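Local coordinates for protein pullulanase (Klebsiella oxytoca, PDB 2YOC) that hydrolyses alpha-1,6-glucosidic linkages in pullulan and related alpha-dextrins and is a substrate of a type 2 secretion system, at residues Ile689-Asp697 with Gly716-Arg725; Arg773-Ala781 with Gly805-Asn816. All coordinates share one frame; numbering follows the deposited sequence.

Contact 1: Ile689-Asp697 with Gly716-Arg725; sequences IYFFGEGWD and GIGTFSDRLR
Trp-696 lays the six-membered end of its indole beside the start of helix 722-729: CZ3 stands 3.5 Å from CG of Asp-722, the carboxylate plane turned 47° from the ring, and CH2 meets CB of Phe-720 at 3.9 Å. OD1 of Asp-722 forms a salt bridge with NH1 of Arg-723 and accepts from Gln-709. CB of Glu-694 lies over one face of the indole. Arg-725 brings NH1 obliquely to CH2 of Trp-696 and hydrogen-bonds Tyr-817 OH with the same atom; CB of Asp-722 lies on one face of the Arg-725 guanidinium. Phe-720 CZ meets CE2 at the edge of the Phe-692 ring, 3.7 Å away, planes 49° apart. Phe-720 keeps CG beside its backbone N (chi1 -80°), which sets the ring edge at the carbonyl O of Gly-693, which accepts from Phe-720 N at 3.2 Å. Gly-718, lacking a side chain, lets Tyr-690 OH pass 3.6 Å from its CA toward Thr-812 O. Gly-718 N donates to Phe-691 O at 3.1 Å, and its O accepts a bent bond from Gly-693 N above the carbonyl plane. These bonds join the fifth and sixth parallel strands of the (beta/alpha)8 barrel of alpha-amylase-type glycoside hydrolases.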
ATOM      1  N   ILE B 689     -41.372   0.532   1.425  1.00 47.16           N
ATOM      2  CA  ILE B 689     -40.963  -0.765   1.963  1.00 46.55           C
ATOM      3  C   ILE B 689     -39.452  -0.896   2.003  1.00 46.70           C
ATOM      4  O   ILE B 689     -38.774  -0.447   1.108  1.00 45.23           O
ATOM      5  CB  ILE B 689     -41.669  -1.932   1.227  1.00 50.09           C
ATOM      6  CG1 ILE B 689     -41.681  -3.212   2.080  1.00 49.57           C
ATOM      7  CG2 ILE B 689     -41.132  -2.152  -0.228  1.00 52.06           C
ATOM      8  CD1 ILE B 689     -42.861  -3.389   2.827  1.00 47.14           C
ATOM      9  N   TYR B 690     -38.933  -1.496   3.037  1.00 44.37           N
ATOM     10  CA  TYR B 690     -37.501  -1.662   3.151  1.00 44.25           C
ATOM     11  C   TYR B 690     -37.099  -3.121   2.998  1.00 50.52           C
ATOM     12  O   TYR B 690     -37.751  -4.001   3.545  1.00 47.28           O
ATOM     13  CB  TYR B 690     -36.993  -1.057   4.477  1.00 44.30           C
ATOM     14  CG  TYR B 690     -35.491  -1.003   4.596  1.00 44.00           C
ATOM     15  CD1 TYR B 690     -34.725  -0.264   3.699  1.00 45.37           C
ATOM     16  CD2 TYR B 690     -34.827  -1.715   5.592  1.00 44.71           C
ATOM     17  CE1 TYR B 690     -33.337  -0.235   3.789  1.00 46.55           C
ATOM     18  CE2 TYR B 690     -33.440  -1.671   5.711  1.00 44.84           C
ATOM     19  CZ  TYR B 690     -32.701  -0.922   4.816  1.00 51.52           C
ATOM     20  OH  TYR B 690     -31.339  -0.898   4.924  1.00 53.62           O
ATOM     21  N   PHE B 691     -36.049  -3.371   2.193  1.00 51.76           N
ATOM     22  CA  PHE B 691     -35.491  -4.724   1.979  1.00 52.00           C
ATOM     23  C   PHE B 691     -34.044  -4.696   2.444  1.00 56.21           C
ATOM     24  O   PHE B 691     -33.301  -3.762   2.133  1.00 56.42           O
ATOM     25  CB  PHE B 691     -35.516  -5.145   0.481  1.00 53.21           C
ATOM     26  CG  PHE B 691     -36.792  -5.686  -0.133  1.00 54.35           C
ATOM     27  CD1 PHE B 691     -38.039  -5.369   0.405  1.00 56.96           C
ATOM     28  CD2 PHE B 691     -36.750  -6.451  -1.299  1.00 55.12           C
ATOM     29  CE1 PHE B 691     -39.210  -5.854  -0.178  1.00 57.20           C
ATOM     30  CE2 PHE B 691     -37.918  -6.924  -1.888  1.00 57.36           C
ATOM     31  CZ  PHE B 691     -39.142  -6.615  -1.331  1.00 55.78           C
ATOM     32  N   PHE B 692     -33.654  -5.697   3.202  1.00 52.43           N
ATOM     33  CA  PHE B 692     -32.287  -5.884   3.646  1.00 51.78           C
ATOM     34  C   PHE B 692     -32.103  -7.362   3.937  1.00 53.90           C
ATOM     35  O   PHE B 692     -33.092  -8.108   3.909  1.00 50.52           O
ATOM     36  CB  PHE B 692     -31.908  -4.952   4.799  1.00 53.54           C
ATOM     37  CG  PHE B 692     -32.496  -5.294   6.137  1.00 56.19           C
ATOM     38  CD1 PHE B 692     -33.849  -5.113   6.386  1.00 60.45           C
ATOM     39  CD2 PHE B 692     -31.686  -5.728   7.177  1.00 58.74           C
ATOM     40  CE1 PHE B 692     -34.386  -5.412   7.637  1.00 61.75           C
ATOM     41  CE2 PHE B 692     -32.226  -6.024   8.426  1.00 61.71           C
ATOM     42  CZ  PHE B 692     -33.571  -5.865   8.648  1.00 60.03           C
ATOM     43  N   GLY B 693     -30.855  -7.796   4.060  1.00 51.47           N
ATOM     44  CA  GLY B 693     -30.557  -9.202   4.298  1.00 52.99           C
ATOM     45  C   GLY B 693     -29.093  -9.464   4.553  1.00 60.65           C
ATOM     46  O   GLY B 693     -28.309  -8.526   4.726  1.00 60.72           O
ATOM     47  N   GLU B 694     -28.724 -10.749   4.611  1.00 58.83           N
ATOM     48  CA  GLU B 694     -27.351 -11.180   4.822  1.00 58.96           C
ATOM     49  C   GLU B 694     -26.774 -11.368   3.434  1.00 62.96           C
ATOM     50  O   GLU B 694     -27.037 -12.379   2.784  1.00 62.93           O
ATOM     51  CB  GLU B 694     -27.294 -12.501   5.594  1.00 60.90           C
ATOM     52  CG  GLU B 694     -27.982 -12.500   6.950  1.00 71.71           C
ATOM     53  CD  GLU B 694     -27.988 -13.880   7.587  1.00 92.71           C
ATOM     54  OE1 GLU B 694     -28.354 -14.859   6.889  1.00 71.76           O
ATOM     55  OE2 GLU B 694     -27.591 -13.986   8.773  1.00 95.16           O
ATOM     56  N   GLY B 695     -26.037 -10.359   2.977  1.00 59.26           N
ATOM     57  CA  GLY B 695     -25.410 -10.346   1.668  1.00 57.41           C
ATOM     58  C   GLY B 695     -23.996 -10.871   1.680  1.00 59.63           C
ATOM     59  O   GLY B 695     -23.166 -10.298   0.991  1.00 59.21           O
ATOM     60  N   TRP B 696     -23.707 -11.986   2.410  1.00 56.31           N
ATOM     61  CA  TRP B 696     -22.363 -12.596   2.430  1.00 56.55           C
ATOM     62  C   TRP B 696     -22.108 -13.317   1.096  1.00 63.64           C
ATOM     63  O   TRP B 696     -23.086 -13.588   0.382  1.00 64.47           O
ATOM     64  CB  TRP B 696     -22.206 -13.632   3.569  1.00 54.99           C
ATOM     65  CG  TRP B 696     -22.936 -13.364   4.865  1.00 55.44           C
ATOM     66  CD1 TRP B 696     -23.783 -14.217   5.511  1.00 58.17           C
ATOM     67  CD2 TRP B 696     -22.780 -12.225   5.729  1.00 55.52           C
ATOM     68  NE1 TRP B 696     -24.212 -13.659   6.688  1.00 57.52           N
ATOM     69  CE2 TRP B 696     -23.607 -12.435   6.851  1.00 59.17           C
ATOM     70  CE3 TRP B 696     -22.074 -11.012   5.628  1.00 57.26           C
ATOM     71  CZ2 TRP B 696     -23.726 -11.493   7.884  1.00 58.98           C
ATOM     72  CZ3 TRP B 696     -22.174 -10.093   6.661  1.00 59.47           C
ATOM     73  CH2 TRP B 696     -22.982 -10.344   7.782  1.00 60.34           C
ATOM     74  N   ASP B 697     -20.826 -13.662   0.760  1.00 61.19           N
ATOM     75  CA  ASP B 697     -20.562 -14.406  -0.479  1.00 61.83           C
ATOM     76  C   ASP B 697     -21.165 -15.767  -0.285  1.00 66.43           C
ATOM     77  O   ASP B 697     -21.018 -16.338   0.789  1.00 66.05           O
ATOM     78  CB  ASP B 697     -19.068 -14.548  -0.798  1.00 64.93           C
ATOM     79  CG  ASP B 697     -18.741 -14.763  -2.281  1.00 85.40           C
ATOM     80  OD1 ASP B 697     -19.465 -15.563  -2.962  1.00 85.00           O
ATOM     81  OD2 ASP B 697     -17.772 -14.135  -2.773  1.00 99.47           O
ATOM     82  N   GLY B 716     -30.217   0.293  -3.121  1.00 52.31           N
ATOM     83  CA  GLY B 716     -31.249   0.636  -2.154  1.00 52.32           C
ATOM     84  C   GLY B 716     -31.462  -0.489  -1.180  1.00 58.32           C
ATOM     85  O   GLY B 716     -31.953  -0.266  -0.072  1.00 60.30           O
ATOM     86  N   ILE B 717     -31.076  -1.705  -1.580  1.00 54.36           N
ATOM     87  CA  ILE B 717     -31.182  -2.900  -0.750  1.00 53.68           C
ATOM     88  C   ILE B 717     -30.069  -2.823   0.259  1.00 60.32           C
ATOM     89  O   ILE B 717     -28.922  -2.574  -0.115  1.00 64.14           O
ATOM     90  CB  ILE B 717     -31.099  -4.200  -1.615  1.00 55.84           C
ATOM     91  CG1 ILE B 717     -31.981  -4.126  -2.888  1.00 56.34           C
ATOM     92  CG2 ILE B 717     -31.368  -5.458  -0.804  1.00 55.26           C
ATOM     93  CD1 ILE B 717     -33.536  -3.941  -2.714  1.00 58.97           C
ATOM     94  N   GLY B 718     -30.418  -2.970   1.526  1.00 54.77           N
ATOM     95  CA  GLY B 718     -29.462  -2.930   2.619  1.00 53.42           C
ATOM     96  C   GLY B 718     -28.893  -4.298   2.893  1.00 56.91           C
ATOM     97  O   GLY B 718     -29.512  -5.319   2.568  1.00 55.90           O
ATOM     98  N   THR B 719     -27.700  -4.326   3.487  1.00 53.57           N
ATOM     99  CA  THR B 719     -27.013  -5.555   3.904  1.00 52.14           C
ATOM    100  C   THR B 719     -26.447  -5.361   5.294  1.00 55.15           C
ATOM    101  O   THR B 719     -26.139  -4.228   5.672  1.00 54.82           O
ATOM    102  CB  THR B 719     -25.880  -5.919   2.960  1.00 54.59           C
ATOM    103  OG1 THR B 719     -25.130  -4.747   2.658  1.00 56.18           O
ATOM    104  CG2 THR B 719     -26.362  -6.583   1.710  1.00 52.02           C
ATOM    105  N   PHE B 720     -26.307  -6.462   6.053  1.00 51.52           N
ATOM    106  CA  PHE B 720     -25.698  -6.410   7.373  1.00 52.80           C
ATOM    107  C   PHE B 720     -24.214  -6.188   7.158  1.00 58.81           C
ATOM    108  O   PHE B 720     -23.619  -6.785   6.242  1.00 57.31           O
ATOM    109  CB  PHE B 720     -25.911  -7.724   8.166  1.00 55.11           C
ATOM    110  CG  PHE B 720     -27.253  -7.884   8.832  1.00 56.92           C
ATOM    111  CD1 PHE B 720     -27.476  -7.385  10.111  1.00 60.95           C
ATOM    112  CD2 PHE B 720     -28.299  -8.533   8.181  1.00 60.09           C
ATOM    113  CE1 PHE B 720     -28.731  -7.529  10.727  1.00 63.11           C
ATOM    114  CE2 PHE B 720     -29.552  -8.676   8.797  1.00 63.11           C
ATOM    115  CZ  PHE B 720     -29.757  -8.188  10.070  1.00 61.40           C
ATOM    116  N   SER B 721     -23.629  -5.290   7.968  1.00 58.45           N
ATOM    117  CA  SER B 721     -22.196  -5.031   7.905  1.00 59.01           C
ATOM    118  C   SER B 721     -21.492  -5.735   9.051  1.00 64.50           C
ATOM    119  O   SER B 721     -21.785  -5.502  10.240  1.00 66.28           O
ATOM    120  CB  SER B 721     -21.879  -3.547   7.885  1.00 61.44           C
ATOM    121  OG  SER B 721     -20.479  -3.357   7.784  1.00 67.47           O
ATOM    122  N   ASP B 722     -20.590  -6.637   8.663  1.00 59.23           N
ATOM    123  CA  ASP B 722     -19.764  -7.464   9.521  1.00 58.38           C
ATOM    124  C   ASP B 722     -18.470  -6.732   9.900  1.00 58.55           C
ATOM    125  O   ASP B 722     -17.765  -7.175  10.804  1.00 58.98           O
ATOM    126  CB  ASP B 722     -19.470  -8.808   8.820  1.00 60.15           C
ATOM    127  CG  ASP B 722     -19.009  -8.772   7.368  1.00 69.85           C
ATOM    128  OD1 ASP B 722     -19.214  -7.735   6.700  1.00 69.21           O
ATOM    129  OD2 ASP B 722     -18.515  -9.808   6.880  1.00 78.50           O
ATOM    130  N   ARG B 723     -18.179  -5.608   9.224  1.00 50.53           N
ATOM    131  CA  ARG B 723     -16.980  -4.817   9.439  1.00 49.95           C
ATOM    132  C   ARG B 723     -16.910  -4.215  10.818  1.00 60.43           C
ATOM    133  O   ARG B 723     -15.939  -4.465  11.530  1.00 62.51           O
ATOM    134  CB  ARG B 723     -16.831  -3.726   8.380  1.00 43.98           C
ATOM    135  CG  ARG B 723     -16.284  -4.221   7.063  1.00 37.88           C
ATOM    136  CD  ARG B 723     -17.397  -4.707   6.210  1.00 42.19           C
ATOM    137  NE  ARG B 723     -17.013  -4.830   4.820  1.00 47.26           N
ATOM    138  CZ  ARG B 723     -17.150  -5.944   4.126  1.00 57.85           C
ATOM    139  NH1 ARG B 723     -17.631  -7.036   4.701  1.00 40.78           N
ATOM    140  NH2 ARG B 723     -16.822  -5.975   2.846  1.00 57.17           N
ATOM    141  N   LEU B 724     -17.904  -3.397  11.205  1.00 59.49           N
ATOM    142  CA  LEU B 724     -17.894  -2.776  12.538  1.00 60.08           C
ATOM    143  C   LEU B 724     -18.108  -3.869  13.577  1.00 67.41           C
ATOM    144  O   LEU B 724     -17.405  -3.887  14.586  1.00 68.97           O
ATOM    145  CB  LEU B 724     -18.952  -1.670  12.637  1.00 59.41           C
ATOM    146  CG  LEU B 724     -19.160  -0.993  13.983  1.00 63.57           C
ATOM    147  CD1 LEU B 724     -19.398   0.490  13.809  1.00 62.49           C
ATOM    148  CD2 LEU B 724     -20.338  -1.604  14.731  1.00 64.96           C
ATOM    149  N   ARG B 725     -19.027  -4.819  13.279  1.00 63.69           N
ATOM    150  CA  ARG B 725     -19.410  -5.938  14.128  1.00 62.73           C
ATOM    151  C   ARG B 725     -18.223  -6.639  14.694  1.00 68.65           C
ATOM    152  O   ARG B 725     -18.086  -6.704  15.909  1.00 70.36           O
ATOM    153  CB  ARG B 725     -20.277  -6.916  13.355  1.00 59.47           C
ATOM    154  CG  ARG B 725     -20.724  -8.088  14.196  1.00 57.01           C
ATOM    155  CD  ARG B 725     -21.129  -9.225  13.306  1.00 66.18           C
ATOM    156  NE  ARG B 725     -19.978  -9.886  12.695  1.00 81.08           N
ATOM    157  CZ  ARG B 725     -20.047 -10.658  11.618  1.00 89.70           C
ATOM    158  NH1 ARG B 725     -21.200 -10.821  10.980  1.00 64.65           N
ATOM    159  NH2 ARG B 725     -18.955 -11.242  11.144  1.00 78.33           N
TER

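Contact 2: Arg773-Ala781 with Gly805-Asn816; sequences RLGMAGNLA and GGYAADPTEVVN
Gly-778 packs its CA 3.9 Å from CB of Pro-811 as the C-prime residue of a Schellman motif, which ends helix 762-776 beside the approach to strand 814-816, the seventh of the (beta/alpha)8 barrel. Its positive phi suits glycine, and the turn is closed by Asn-779 N on Leu-774 O and Gly-778 N on Gly-775 O.

Beyond the helix, Asn-779 serves as the main polar link, its short amide suiting a left-handed backbone where side chain and carbonyl both find partners. Its CG is swung away from the backbone N (chi1 -152°), and ND2 donates a nearly straight bond of 2.8 Å to Gly-805 O, which lies in the amide plane. The Asn-779 and Tyr-807 side chains cross at about a right angle, the amide plane turned 60° from the ring, with ND2 3.2 Å from CD2 of Tyr-807. Carbonyl O of Asn-779 is gripped twice: Ala-808 N approaches in the carbonyl plane, Tyr-807 N from above it. Ala-781 N then donates to a lone pair of Ala-808 O at 3.0 Å, making a single bridge around Leu-780.

Aliphatic side chains pack alongside. Leu-780 holds CG beside its backbone N (chi1 -55°), and its CD2 branch, not the extended CD1, comes to 3.9 Å from Ala-808 CB and 4.1 Å from Pro-811 CD, while CG2 of Val-814 meets the CB of Asn-779 and the carbonyl O of Gly-778. Leu-774 sets CD2 against the backbone of Gly-806. At the barrel strand, Asn-816 ND2 donates to Gly-775 O at 3.0 Å, arriving well above the carbonyl plane, on the opposite face from Gly-778 N.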
ATOM      1  N   ARG B 773     -14.674   3.311  12.855  1.00 56.62           N
ATOM      2  CA  ARG B 773     -14.935   4.668  12.361  1.00 56.68           C
ATOM      3  C   ARG B 773     -15.689   4.605  11.041  1.00 61.21           C
ATOM      4  O   ARG B 773     -16.793   5.138  10.938  1.00 59.90           O
ATOM      5  CB  ARG B 773     -13.617   5.458  12.216  1.00 58.26           C
ATOM      6  CG  ARG B 773     -13.026   5.903  13.573  1.00 72.83           C
ATOM      7  CD  ARG B 773     -11.866   6.865  13.433  1.00 71.96           C
ATOM      8  NE  ARG B 773     -10.656   6.180  12.991  1.00 79.11           N
ATOM      9  CZ  ARG B 773      -9.635   5.895  13.786  1.00 92.90           C
ATOM     10  NH1 ARG B 773      -9.657   6.265  15.061  1.00 63.60           N
ATOM     11  NH2 ARG B 773      -8.571   5.258  13.307  1.00 96.17           N
ATOM     12  N   LEU B 774     -15.140   3.863  10.065  1.00 58.63           N
ATOM     13  CA  LEU B 774     -15.762   3.689   8.767  1.00 58.06           C
ATOM     14  C   LEU B 774     -17.242   3.240   8.908  1.00 63.80           C
ATOM     15  O   LEU B 774     -18.124   3.823   8.256  1.00 63.30           O
ATOM     16  CB  LEU B 774     -14.940   2.694   7.945  1.00 57.73           C
ATOM     17  CG  LEU B 774     -15.322   2.510   6.488  1.00 61.88           C
ATOM     18  CD1 LEU B 774     -15.436   3.843   5.749  1.00 61.63           C
ATOM     19  CD2 LEU B 774     -14.335   1.622   5.798  1.00 66.18           C
ATOM     20  N   GLY B 775     -17.484   2.264   9.806  1.00 58.81           N
ATOM     21  CA  GLY B 775     -18.807   1.749  10.123  1.00 56.89           C
ATOM     22  C   GLY B 775     -19.699   2.831  10.712  1.00 61.10           C
ATOM     23  O   GLY B 775     -20.827   3.030  10.242  1.00 60.14           O
HETATM   24  N   MSE B 776     -19.179   3.589  11.720  1.00 57.11           N
HETATM   25  CA  MSE B 776     -19.915   4.696  12.351  1.00 55.77           C
HETATM   26  C   MSE B 776     -20.336   5.752  11.315  1.00 58.15           C
HETATM   27  O   MSE B 776     -21.370   6.398  11.499  1.00 57.20           O
HETATM   28  CB  MSE B 776     -19.091   5.331  13.455  1.00 58.52           C
HETATM   29  CG  MSE B 776     -18.838   4.375  14.586  1.00 66.01           C
HETATM   30 SE   MSE B 776     -18.239   5.274  16.157  1.00 74.77          SE
HETATM   31  CE  MSE B 776     -19.924   6.234  16.663  1.00 70.26           C
ATOM     32  N   ALA B 777     -19.563   5.879  10.208  1.00 52.78           N
ATOM     33  CA  ALA B 777     -19.862   6.793   9.121  1.00 53.02           C
ATOM     34  C   ALA B 777     -20.632   6.065   7.991  1.00 59.98           C
ATOM     35  O   ALA B 777     -20.564   6.448   6.818  1.00 60.38           O
ATOM     36  CB  ALA B 777     -18.585   7.433   8.606  1.00 54.00           C
ATOM     37  N   GLY B 778     -21.373   5.026   8.370  1.00 56.94           N
ATOM     38  CA  GLY B 778     -22.208   4.249   7.459  1.00 56.26           C
ATOM     39  C   GLY B 778     -21.511   3.377   6.438  1.00 61.23           C
ATOM     40  O   GLY B 778     -22.046   3.184   5.350  1.00 59.82           O
ATOM     41  N   ASN B 779     -20.320   2.840   6.770  1.00 60.11           N
ATOM     42  CA  ASN B 779     -19.526   1.934   5.916  1.00 59.08           C
ATOM     43  C   ASN B 779     -19.568   2.223   4.393  1.00 59.66           C
ATOM     44  O   ASN B 779     -19.916   1.361   3.588  1.00 58.49           O
ATOM     45  CB  ASN B 779     -19.846   0.468   6.249  1.00 55.04           C
ATOM     46  CG  ASN B 779     -18.677  -0.419   5.963  1.00 71.79           C
ATOM     47  OD1 ASN B 779     -17.664  -0.417   6.672  1.00 79.16           O
ATOM     48  ND2 ASN B 779     -18.747  -1.120   4.874  1.00 55.22           N
ATOM     49  N   LEU B 780     -19.223   3.444   4.022  1.00 56.26           N
ATOM     50  CA  LEU B 780     -19.263   3.893   2.632  1.00 57.08           C
ATOM     51  C   LEU B 780     -17.985   3.614   1.844  1.00 62.54           C
ATOM     52  O   LEU B 780     -16.897   3.749   2.370  1.00 65.44           O
ATOM     53  CB  LEU B 780     -19.633   5.382   2.568  1.00 57.57           C
ATOM     54  CG  LEU B 780     -20.936   5.785   3.272  1.00 62.73           C
ATOM     55  CD1 LEU B 780     -21.116   7.293   3.276  1.00 64.43           C
ATOM     56  CD2 LEU B 780     -22.141   5.135   2.639  1.00 61.64           C
ATOM     57  N   ALA B 781     -18.118   3.255   0.586  1.00 56.41           N
ATOM     58  CA  ALA B 781     -16.995   2.949  -0.281  1.00 54.54           C
ATOM     59  C   ALA B 781     -16.196   4.182  -0.654  1.00 56.26           C
ATOM     60  O   ALA B 781     -15.021   4.060  -0.976  1.00 59.01           O
ATOM     61  CB  ALA B 781     -17.508   2.286  -1.545  1.00 54.58           C
ATOM     62  N   GLY B 805     -13.348  -2.749   2.874  1.00 59.36           N
ATOM     63  CA  GLY B 805     -14.066  -2.487   4.120  1.00 59.82           C
ATOM     64  C   GLY B 805     -15.364  -1.792   3.847  1.00 65.00           C
ATOM     65  O   GLY B 805     -16.429  -2.372   4.063  1.00 65.75           O
ATOM     66  N   GLY B 806     -15.259  -0.588   3.301  1.00 60.92           N
ATOM     67  CA  GLY B 806     -16.419   0.200   2.904  1.00 60.29           C
ATOM     68  C   GLY B 806     -16.928  -0.307   1.577  1.00 60.01           C
ATOM     69  O   GLY B 806     -16.120  -0.686   0.729  1.00 57.80           O
ATOM     70  N   TYR B 807     -18.256  -0.346   1.402  1.00 55.30           N
ATOM     71  CA  TYR B 807     -18.871  -0.863   0.168  1.00 53.76           C
ATOM     72  C   TYR B 807     -20.121  -0.143  -0.290  1.00 56.95           C
ATOM     73  O   TYR B 807     -20.515  -0.325  -1.454  1.00 55.57           O
ATOM     74  CB  TYR B 807     -19.186  -2.383   0.266  1.00 51.78           C
ATOM     75  CG  TYR B 807     -20.125  -2.766   1.385  1.00 49.82           C
ATOM     76  CD1 TYR B 807     -21.500  -2.719   1.213  1.00 50.22           C
ATOM     77  CD2 TYR B 807     -19.634  -3.227   2.604  1.00 50.62           C
ATOM     78  CE1 TYR B 807     -22.368  -3.081   2.243  1.00 50.16           C
ATOM     79  CE2 TYR B 807     -20.493  -3.627   3.630  1.00 50.68           C
ATOM     80  CZ  TYR B 807     -21.859  -3.559   3.442  1.00 57.63           C
ATOM     81  OH  TYR B 807     -22.696  -3.956   4.457  1.00 62.64           O
ATOM     82  N   ALA B 808     -20.780   0.605   0.638  1.00 51.31           N
ATOM     83  CA  ALA B 808     -22.060   1.242   0.384  1.00 49.10           C
ATOM     84  C   ALA B 808     -22.027   2.565  -0.332  1.00 52.57           C
ATOM     85  O   ALA B 808     -21.015   3.270  -0.273  1.00 52.02           O
ATOM     86  CB  ALA B 808     -22.827   1.371   1.676  1.00 49.34           C
ATOM     87  N   ALA B 809     -23.162   2.924  -0.983  1.00 49.13           N
ATOM     88  CA  ALA B 809     -23.342   4.235  -1.617  1.00 48.78           C
ATOM     89  C   ALA B 809     -23.973   5.184  -0.619  1.00 53.39           C
ATOM     90  O   ALA B 809     -23.583   6.342  -0.586  1.00 57.02           O
ATOM     91  CB  ALA B 809     -24.221   4.132  -2.839  1.00 49.54           C
ATOM     92  N   ASP B 810     -24.933   4.709   0.206  1.00 47.34           N
ATOM     93  CA  ASP B 810     -25.595   5.531   1.234  1.00 47.06           C
ATOM     94  C   ASP B 810     -25.619   4.755   2.567  1.00 48.46           C
ATOM     95  O   ASP B 810     -25.664   3.517   2.549  1.00 46.84           O
ATOM     96  CB  ASP B 810     -27.033   5.931   0.814  1.00 48.97           C
ATOM     97  CG  ASP B 810     -27.130   6.674  -0.506  1.00 59.93           C
ATOM     98  OD1 ASP B 810     -26.952   7.917  -0.507  1.00 60.30           O
ATOM     99  OD2 ASP B 810     -27.388   6.011  -1.542  1.00 65.23           O
ATOM    100  N   PRO B 811     -25.602   5.431   3.737  1.00 43.47           N
ATOM    101  CA  PRO B 811     -25.642   4.673   5.010  1.00 43.71           C
ATOM    102  C   PRO B 811     -26.899   3.812   5.190  1.00 52.23           C
ATOM    103  O   PRO B 811     -26.941   2.944   6.070  1.00 54.08           O
ATOM    104  CB  PRO B 811     -25.546   5.770   6.094  1.00 44.52           C
ATOM    105  CG  PRO B 811     -25.990   7.024   5.425  1.00 47.46           C
ATOM    106  CD  PRO B 811     -25.553   6.891   3.979  1.00 43.28           C
ATOM    107  N   THR B 812     -27.934   4.072   4.376  1.00 49.16           N
ATOM    108  CA  THR B 812     -29.200   3.360   4.462  1.00 50.24           C
ATOM    109  C   THR B 812     -29.092   1.957   3.847  1.00 56.62           C
ATOM    110  O   THR B 812     -29.986   1.133   4.015  1.00 58.31           O
ATOM    111  CB  THR B 812     -30.331   4.221   3.927  1.00 57.38           C
ATOM    112  OG1 THR B 812     -30.154   4.389   2.529  1.00 61.50           O
ATOM    113  CG2 THR B 812     -30.383   5.574   4.601  1.00 55.98           C
ATOM    114  N   GLU B 813     -27.977   1.688   3.170  1.00 51.42           N
ATOM    115  CA  GLU B 813     -27.660   0.409   2.574  1.00 49.97           C
ATOM    116  C   GLU B 813     -26.892  -0.489   3.558  1.00 51.63           C
ATOM    117  O   GLU B 813     -26.645  -1.646   3.227  1.00 50.91           O
ATOM    118  CB  GLU B 813     -26.855   0.624   1.292  1.00 51.34           C
ATOM    119  CG  GLU B 813     -27.609   1.434   0.263  1.00 63.04           C
ATOM    120  CD  GLU B 813     -27.033   1.529  -1.140  1.00 88.16           C
ATOM    121  OE1 GLU B 813     -25.817   1.263  -1.332  1.00 73.96           O
ATOM    122  OE2 GLU B 813     -27.812   1.921  -2.045  1.00 67.63           O
ATOM    123  N   VAL B 814     -26.553   0.027   4.775  1.00 48.04           N
ATOM    124  CA  VAL B 814     -25.770  -0.663   5.820  1.00 47.23           C
ATOM    125  C   VAL B 814     -26.533  -0.892   7.131  1.00 50.59           C
ATOM    126  O   VAL B 814     -27.074   0.049   7.705  1.00 52.86           O
ATOM    127  CB  VAL B 814     -24.457   0.118   6.122  1.00 51.06           C
ATOM    128  CG1 VAL B 814     -23.689  -0.512   7.274  1.00 51.48           C
ATOM    129  CG2 VAL B 814     -23.562   0.221   4.904  1.00 51.06           C
ATOM    130  N   VAL B 815     -26.460  -2.102   7.670  1.00 44.13           N
ATOM    131  CA  VAL B 815     -27.040  -2.396   8.976  1.00 43.56           C
ATOM    132  C   VAL B 815     -25.903  -2.791   9.944  1.00 49.97           C
ATOM    133  O   VAL B 815     -25.284  -3.855   9.795  1.00 50.27           O
ATOM    134  CB  VAL B 815     -28.169  -3.453   8.921  1.00 46.78           C
ATOM    135  CG1 VAL B 815     -28.667  -3.786  10.313  1.00 46.04           C
ATOM    136  CG2 VAL B 815     -29.333  -2.975   8.045  1.00 46.87           C
ATOM    137  N   ASN B 816     -25.607  -1.912  10.916  1.00 45.59           N
ATOM    138  CA  ASN B 816     -24.586  -2.152  11.931  1.00 44.54           C
ATOM    139  C   ASN B 816     -25.193  -2.863  13.138  1.00 52.02           C
ATOM    140  O   ASN B 816     -26.359  -2.638  13.503  1.00 50.31           O
ATOM    141  CB  ASN B 816     -23.898  -0.850  12.341  1.00 36.83           C
ATOM    142  CG  ASN B 816     -22.827  -0.419  11.373  1.00 57.15           C
ATOM    143  OD1 ASN B 816     -22.028  -1.236  10.864  1.00 65.16           O
ATOM    144  ND2 ASN B 816     -22.774   0.883  11.117  1.00 38.00           N
TER

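The two contacts follow one another along the chain, contact 1 closing before contact 2 opens, and their centres lie 10 Å apart. They share the parallel barrel: contact 1 pairs strands 690-693 and 718-720, and contact 2 leads into the next strand, 814-816, neighbour of 718-720. Two probable hydrogen bonds of 2.6 Å join the contacts directly, one from Tyr-690 OH to Thr-812 O and one from Arg-723 NE to Gly-805 O. The hydroxyls of Tyr-807 and Thr-719 are also hydrogen-bonded to each other. Three successive barrel strands, with the first turn of helix 722-729 and the end of helix 762-776, are thus tied into one buried region of the hydrolase domain.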